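Local coordinates for acyl-CoA dehydrogenase (Bacillus anthracis, PDB 3OWA), which probably catalyses the FAD-dependent alpha,beta-dehydrogenation of acyl-CoA thioesters, at residues F17-I22 against K468-L472; A193-V198 against F210-K214; I359-L363 against I417-F422. All coordinates share one frame. Where two conformers were deposited one is given. Numbering follows the deposited sequence.

Contact 1: residues F17-I22 against K468-L472; sequences FLVDEI and KKIGL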
# COMPACT_ATOMS: atom_id res chain seq x y z
N PHE A 17 -21.50 -19.43 -9.29
CA PHE A 17 -21.78 -18.01 -9.50
C PHE A 17 -21.24 -17.51 -10.85
O PHE A 17 -21.75 -16.55 -11.40
CB PHE A 17 -21.22 -17.14 -8.37
CG PHE A 17 -19.70 -17.11 -8.31
CD1 PHE A 17 -18.97 -16.19 -9.06
CD2 PHE A 17 -19.01 -18.01 -7.49
CE1 PHE A 17 -17.57 -16.18 -9.00
CE2 PHE A 17 -17.61 -17.99 -7.42
CZ PHE A 17 -16.90 -17.07 -8.19
N LEU A 18 -20.22 -18.16 -11.37
CA LEU A 18 -19.59 -17.73 -12.60
C LEU A 18 -20.45 -18.00 -13.85
O LEU A 18 -20.25 -17.38 -14.91
CB LEU A 18 -18.23 -18.42 -12.76
CG LEU A 18 -17.48 -18.14 -14.07
CD1 LEU A 18 -17.29 -16.65 -14.30
CD2 LEU A 18 -16.14 -18.89 -14.14
N VAL A 19 -21.41 -18.91 -13.72
CA VAL A 19 -22.08 -19.53 -14.86
C VAL A 19 -23.61 -19.54 -14.71
O VAL A 19 -24.34 -19.74 -15.69
CB VAL A 19 -21.50 -20.97 -15.06
CG1 VAL A 19 -22.49 -21.90 -15.64
CG2 VAL A 19 -20.25 -20.93 -15.91
N ASP A 20 -24.11 -19.32 -13.50
CA ASP A 20 -25.54 -19.40 -13.24
C ASP A 20 -26.03 -18.07 -12.70
O ASP A 20 -25.27 -17.31 -12.10
CB ASP A 20 -25.86 -20.51 -12.23
CG ASP A 20 -25.64 -21.91 -12.81
OD1 ASP A 20 -25.79 -22.10 -14.04
OD2 ASP A 20 -25.32 -22.84 -12.03
N GLU A 21 -27.32 -17.81 -12.90
CA GLU A 21 -27.91 -16.55 -12.51
C GLU A 21 -28.37 -16.67 -11.05
O GLU A 21 -29.52 -16.99 -10.79
CB GLU A 21 -29.10 -16.25 -13.45
CG GLU A 21 -29.24 -14.80 -13.89
CD GLU A 21 -30.16 -13.99 -12.99
OE1 GLU A 21 -29.97 -14.01 -11.75
OE2 GLU A 21 -31.07 -13.32 -13.52
N ILE A 22 -27.46 -16.42 -10.11
CA ILE A 22 -27.76 -16.56 -8.68
C ILE A 22 -28.82 -15.56 -8.23
O ILE A 22 -28.83 -14.42 -8.65
CB ILE A 22 -26.48 -16.42 -7.80
CG1 ILE A 22 -25.34 -17.32 -8.30
CG2 ILE A 22 -26.83 -16.62 -6.31
CD1 ILE A 22 -25.57 -18.83 -8.23
N LYS A 468 -19.58 -11.90 -16.07
CA LYS A 468 -19.53 -13.37 -16.11
C LYS A 468 -19.13 -13.87 -17.49
O LYS A 468 -18.25 -14.73 -17.61
CB LYS A 468 -20.88 -13.98 -15.70
CG LYS A 468 -21.20 -13.81 -14.22
CD LYS A 468 -22.47 -14.52 -13.81
CE LYS A 468 -22.89 -14.02 -12.44
NZ LYS A 468 -23.95 -14.85 -11.86
N LYS A 469 -19.77 -13.32 -18.52
CA LYS A 469 -19.46 -13.61 -19.92
C LYS A 469 -18.01 -13.27 -20.28
O LYS A 469 -17.35 -14.06 -20.96
CB LYS A 469 -20.42 -12.84 -20.84
CG LYS A 469 -21.88 -13.22 -20.63
CD LYS A 469 -22.83 -12.36 -21.45
CE LYS A 469 -24.27 -12.78 -21.17
NZ LYS A 469 -25.23 -11.81 -21.75
N ILE A 470 -17.53 -12.11 -19.82
CA ILE A 470 -16.15 -11.68 -20.09
C ILE A 470 -15.15 -12.65 -19.44
O ILE A 470 -14.19 -13.07 -20.09
CB ILE A 470 -15.90 -10.21 -19.63
CG1 ILE A 470 -16.70 -9.21 -20.48
CG2 ILE A 470 -14.42 -9.84 -19.72
CD1 ILE A 470 -16.92 -7.86 -19.79
N GLY A 471 -15.38 -13.02 -18.18
CA GLY A 471 -14.52 -13.99 -17.49
C GLY A 471 -14.47 -15.32 -18.22
O GLY A 471 -13.39 -15.88 -18.47
N LEU A 472 -15.64 -15.84 -18.58
CA LEU A 472 -15.75 -17.08 -19.32
C LEU A 472 -15.03 -17.00 -20.66
O LEU A 472 -14.27 -17.90 -21.01
CB LEU A 472 -17.22 -17.46 -19.51
CG LEU A 472 -17.87 -18.10 -18.29
CD1 LEU A 472 -19.34 -17.77 -18.19
CD2 LEU A 472 -17.65 -19.60 -18.34
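A buried lysine gathers the carbonyls of a loop here: Lys468 NZ donates to Asp20 O at 2.8 Å and, more weakly, to Phe17 O, also at 2.8 Å. Both acceptors are backbone atoms, so these two bonds depend on the path of the loop backbone and not on the identity of its side chains. The near-extended lysine chain (m, t, t, t) spans the distance from helix 458-482, and the charge of its ammonium group is balanced by a salt bridge to Glu507 of helix 490-520. In this protein the lysine ties the N-terminal segment, a 3-10 turn at Phe17 and Leu18 followed by an inverse gamma turn centred on Glu21, to helix 458-482 of the C-terminal helical region, some 450 residues later. One turn along the helix from Lys468, Leu472 supplies the apolar half. Its CG lies 4.2 Å from Leu18 CG, and its CD2 is 3.8 Å from Val19 CG2.

Contact 2: residues A193-V198 against F210-K214; sequences ADVFIV and FIVEK
Two extended segments run antiparallel, Val195-Val198 against Phe210-Glu213, with local axes 4.6 Å apart at closest approach and strand directions 148° apart. Two pairs are non-hydrogen-bonded: Val195 CA lies 4.5 Å from Glu213 CA, and Ile197 CA lies 4.9 Å from Ile211 CA. Two are hydrogen-bonded: Phe196 CA lies 5.1 Å from Val212 CA, and Val198 CA lies 5.2 Å from Phe210 CA. In these, Phe196 N reaches Val212 O at 2.7 Å and Val212 N returns to Phe196 O at 2.8 Å, while Val198 N to Phe210 O and Phe210 N to Val198 O are both 2.8 Å. Beyond the strand ends, where Asp194 and Lys214 turn to helical angles (-94/-26 and -52/-39), Lys214 N still bonds to Asp194 O at 2.9 Å.

Side chains alternate between the faces. Phe196 (m), Val198 (t), Phe210 (m) and Val212 (t) share one; there Val198 CG2 meets Val212 CG2 at 3.4 Å, and Phe196 CE1 lies 3.9 Å from Lys214 CD. The other carries Val195 (t), Ile197 (m, m), Ile211 (m, t) and Glu213; Val195 CG1 is 3.8 Å from Ile211 CG2, and Ile197 CD1 is 4.2 Å from Ile211 CG1.

This is a beta hairpin, an example of how sequence neighbours build the beta domain in the middle of acyl-CoA dehydrogenases. Strand 149-152 extends the sheet in parallel beside 195-202. The face of Val195 and Ile211 is covered by helix 132-144, whose Tyr138 OH hydrogen-bonds Glu213 OE1, whereas Phe196 and Val198 pack against Leu238 of strand 235-240.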
# COMPACT_ATOMS: atom_id res chain seq x y z
N ALA A 193 1.52 -22.12 23.72
CA ALA A 193 0.70 -23.23 23.25
C ALA A 193 1.09 -24.52 24.00
O ALA A 193 2.28 -24.79 24.24
CB ALA A 193 0.86 -23.47 21.69
N ASP A 194 0.08 -25.32 24.33
CA ASP A 194 0.28 -26.63 24.95
C ASP A 194 0.31 -27.72 23.91
O ASP A 194 0.89 -28.79 24.13
CB ASP A 194 -0.90 -26.88 25.88
CG ASP A 194 -0.93 -25.87 27.04
OD1 ASP A 194 0.02 -25.90 27.84
OD2 ASP A 194 -1.85 -25.02 27.13
N VAL A 195 -0.33 -27.45 22.79
CA VAL A 195 -0.54 -28.47 21.77
C VAL A 195 -0.19 -27.90 20.42
O VAL A 195 -0.65 -26.78 20.07
CB VAL A 195 -2.01 -28.92 21.77
CG1 VAL A 195 -2.28 -29.88 20.58
CG2 VAL A 195 -2.38 -29.60 23.07
N PHE A 196 0.60 -28.64 19.63
CA PHE A 196 0.98 -28.18 18.27
C PHE A 196 0.59 -29.26 17.24
O PHE A 196 0.94 -30.42 17.40
CB PHE A 196 2.53 -28.00 18.10
CG PHE A 196 3.12 -26.91 18.98
CD1 PHE A 196 3.32 -27.14 20.35
CD2 PHE A 196 3.43 -25.65 18.44
CE1 PHE A 196 3.83 -26.15 21.19
CE2 PHE A 196 3.95 -24.64 19.26
CZ PHE A 196 4.17 -24.89 20.64
N ILE A 197 -0.10 -28.85 16.19
CA ILE A 197 -0.39 -29.74 15.07
C ILE A 197 0.82 -29.64 14.16
O ILE A 197 1.02 -28.62 13.56
CB ILE A 197 -1.63 -29.29 14.28
CG1 ILE A 197 -2.85 -29.13 15.23
CG2 ILE A 197 -1.92 -30.30 13.07
CD1 ILE A 197 -3.25 -30.38 16.04
N VAL A 198 1.65 -30.67 14.14
CA VAL A 198 2.93 -30.61 13.42
C VAL A 198 2.92 -31.52 12.18
O VAL A 198 2.51 -32.66 12.25
CB VAL A 198 4.05 -31.11 14.34
CG1 VAL A 198 5.38 -31.13 13.60
CG2 VAL A 198 4.11 -30.26 15.66
N PHE A 210 0.67 -34.65 13.06
CA PHE A 210 0.84 -35.22 14.40
C PHE A 210 0.36 -34.24 15.44
O PHE A 210 0.57 -33.02 15.30
CB PHE A 210 2.31 -35.49 14.72
CG PHE A 210 2.97 -36.50 13.80
CD1 PHE A 210 3.03 -37.83 14.17
CD2 PHE A 210 3.53 -36.12 12.60
CE1 PHE A 210 3.64 -38.80 13.35
CE2 PHE A 210 4.15 -37.06 11.76
CZ PHE A 210 4.19 -38.42 12.14
N ILE A 211 -0.29 -34.74 16.49
CA ILE A 211 -0.59 -33.90 17.65
C ILE A 211 0.61 -34.00 18.59
O ILE A 211 1.01 -35.09 19.05
CB ILE A 211 -1.87 -34.36 18.35
CG1 ILE A 211 -3.04 -34.38 17.37
CG2 ILE A 211 -2.11 -33.54 19.65
CD1 ILE A 211 -4.24 -35.27 17.81
N VAL A 212 1.25 -32.86 18.82
CA VAL A 212 2.48 -32.85 19.57
C VAL A 212 2.27 -31.93 20.76
O VAL A 212 2.02 -30.74 20.58
CB VAL A 212 3.64 -32.31 18.72
CG1 VAL A 212 4.94 -32.25 19.57
CG2 VAL A 212 3.83 -33.17 17.46
N GLU A 213 2.39 -32.48 21.96
CA GLU A 213 2.34 -31.67 23.18
C GLU A 213 3.67 -30.98 23.46
O GLU A 213 4.76 -31.58 23.28
CB GLU A 213 1.91 -32.56 24.35
CG GLU A 213 0.48 -33.07 24.18
CD GLU A 213 -0.02 -33.90 25.37
OE1 GLU A 213 -0.95 -34.71 25.19
OE2 GLU A 213 0.52 -33.74 26.48
N LYS A 214 3.59 -29.74 23.92
CA LYS A 214 4.77 -28.96 24.32
C LYS A 214 5.65 -29.72 25.32
O LYS A 214 6.89 -29.69 25.21
CB LYS A 214 4.33 -27.59 24.90
CG LYS A 214 5.48 -26.65 25.25
CD LYS A 214 6.47 -26.47 24.09
CE LYS A 214 7.25 -25.16 24.22
NZ LYS A 214 8.30 -25.08 25.30
O HOH W 1 -0.35 -30.58 26.78

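Contact 3: residues I359-L363 against I417-F422; sequences IECSL and IVPGTF
Residues 359-363 form a helical turn within helix 358-383, and Ile417-Phe422 lie on helix 411-427, which is kinked where Pro419 cannot donate a backbone bond to the preceding turn. The local axes run nearly antiparallel, at 167°, and approach to 10.2 Å. Ile359 and Val418 have the nearest CA atoms, 6.1 Å apart.

Ile359 (m, t) makes the most extensive contact, burying 102 Å² against the partner segment. It points at the partner helix, its CG1 3.4 Å from Thr421 CG2 and its CG2 4.5 Å from CG1 of Val418 (t). Its CD1 sits over the face of the Phe422 ring in a CH-pi contact, 3.6 Å from the centroid and 2° off the normal. Phe422 has chi1 -86° and chi2 -69°. Glu360 CB is directed away from the partner, and OE1 accepts a hydrogen bond from Gly15 N.

Such antiparallel packing through apolar side chains is characteristic of helical bundles, here the C-terminal helical domain of the acyl-CoA dehydrogenase fold. No hydrogen bond crosses between the two segments. Thr421 (m) turns OG1 back to its own helix, donating to Ile417 O at 2.7 Å, and presents CG2 to Ile359.

Further along, Ser362 points at the partner, OG 3.7 Å from CD1 of Ile417 (p, t) and CB 4.2 Å from Val418 CG2; OG is hydrogen-bonded to Asn414 ND2, one turn earlier on the partner helix. Leu363 (m, t) closes the interface with CD2 3.9 Å from Val418 CG2, and the Leu363 side chain also touches Tyr504 and Ser501 of helix 490-520.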
# COMPACT_ATOMS: atom_id res chain seq x y z
N ILE A 359 -13.03 -21.99 -3.88
CA ILE A 359 -12.86 -20.82 -4.74
C ILE A 359 -13.27 -19.54 -4.03
O ILE A 359 -12.50 -18.59 -3.95
CB ILE A 359 -13.58 -20.94 -6.09
CG1 ILE A 359 -12.89 -21.99 -6.96
CG2 ILE A 359 -13.59 -19.59 -6.80
CD1 ILE A 359 -13.73 -22.44 -8.19
N GLU A 360 -14.49 -19.51 -3.53
CA GLU A 360 -15.01 -18.39 -2.76
C GLU A 360 -14.10 -18.05 -1.55
O GLU A 360 -13.89 -16.88 -1.26
CB GLU A 360 -16.45 -18.71 -2.32
CG GLU A 360 -17.44 -18.81 -3.50
CD GLU A 360 -17.54 -20.22 -4.15
OE1 GLU A 360 -18.53 -20.43 -4.88
OE2 GLU A 360 -16.65 -21.10 -3.94
N CYS A 361 -13.55 -19.06 -0.87
CA CYS A 361 -12.64 -18.81 0.28
C CYS A 361 -11.38 -18.07 -0.13
O CYS A 361 -10.96 -17.11 0.55
CB CYS A 361 -12.23 -20.14 0.96
SG CYS A 361 -13.61 -20.97 1.84
N SER A 362 -10.77 -18.49 -1.23
CA SER A 362 -9.56 -17.85 -1.75
C SER A 362 -9.86 -16.43 -2.21
O SER A 362 -9.09 -15.50 -1.92
CB SER A 362 -8.95 -18.66 -2.90
OG SER A 362 -8.02 -19.60 -2.40
N LEU A 363 -10.98 -16.24 -2.91
CA LEU A 363 -11.40 -14.88 -3.28
C LEU A 363 -11.57 -13.95 -2.09
O LEU A 363 -11.16 -12.81 -2.16
CB LEU A 363 -12.69 -14.87 -4.13
CG LEU A 363 -12.73 -15.72 -5.41
CD1 LEU A 363 -14.12 -15.66 -6.03
CD2 LEU A 363 -11.61 -15.34 -6.41
N ILE A 417 -4.31 -20.29 -8.06
CA ILE A 417 -5.07 -21.52 -7.97
C ILE A 417 -6.52 -21.38 -8.42
O ILE A 417 -7.15 -22.39 -8.74
CB ILE A 417 -5.01 -22.15 -6.55
CG1 ILE A 417 -5.67 -21.23 -5.51
CG2 ILE A 417 -3.56 -22.49 -6.19
CD1 ILE A 417 -5.43 -21.70 -4.08
N VAL A 418 -7.05 -20.15 -8.44
CA VAL A 418 -8.42 -19.95 -8.85
C VAL A 418 -8.80 -20.48 -10.27
O VAL A 418 -9.76 -21.27 -10.41
CB VAL A 418 -8.91 -18.48 -8.60
CG1 VAL A 418 -10.21 -18.19 -9.38
CG2 VAL A 418 -9.12 -18.23 -7.11
N PRO A 419 -8.08 -20.07 -11.33
CA PRO A 419 -8.50 -20.60 -12.65
C PRO A 419 -8.43 -22.12 -12.77
O PRO A 419 -9.32 -22.71 -13.35
CB PRO A 419 -7.51 -19.97 -13.62
CG PRO A 419 -7.02 -18.72 -12.89
CD PRO A 419 -6.95 -19.13 -11.46
N GLY A 420 -7.38 -22.74 -12.22
CA GLY A 420 -7.21 -24.20 -12.27
C GLY A 420 -8.28 -24.96 -11.51
O GLY A 420 -8.74 -26.01 -11.96
N THR A 421 -8.69 -24.43 -10.36
CA THR A 421 -9.83 -24.94 -9.62
C THR A 421 -11.12 -24.94 -10.45
O THR A 421 -11.85 -25.94 -10.45
CB THR A 421 -10.01 -24.17 -8.32
OG1 THR A 421 -8.78 -24.23 -7.60
CG2 THR A 421 -11.07 -24.80 -7.45
N PHE A 422 -11.39 -23.85 -11.17
CA PHE A 422 -12.51 -23.83 -12.12
C PHE A 422 -12.39 -24.93 -13.17
O PHE A 422 -13.35 -25.66 -13.41
CB PHE A 422 -12.67 -22.46 -12.79
CG PHE A 422 -13.50 -21.50 -12.01
CD1 PHE A 422 -14.87 -21.72 -11.86
CD2 PHE A 422 -12.92 -20.39 -11.40
CE1 PHE A 422 -15.67 -20.84 -11.13
CE2 PHE A 422 -13.70 -19.49 -10.66
CZ PHE A 422 -15.09 -19.72 -10.52

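How the contacts relate
Contacts 1 and 3 form a continuous region of packing on the same side of the chain's centre, their own centres 14 Å apart. Phe17 and Leu18 join them: Phe17 CZ lies 3.8 Å from Leu363 CD1, and Leu18 CD2 is 3.6 Å from Phe422 CE1. The N-terminal loop therefore packs against helices 358-383, 411-427 and 458-482, with helix 490-520 touching both contacts. Contact 2 belongs to the middle beta domain, 43 Å from contact 1 and 30 Å from contact 3 between centres. In sequence, contact 1 encloses contact 2, then contact 3. The side chains of Phe196 and Ile417 are about 8 Å and about 9 Å from a bound FAD, not necessarily the same molecule, so beta domain and helical part both come near flavin.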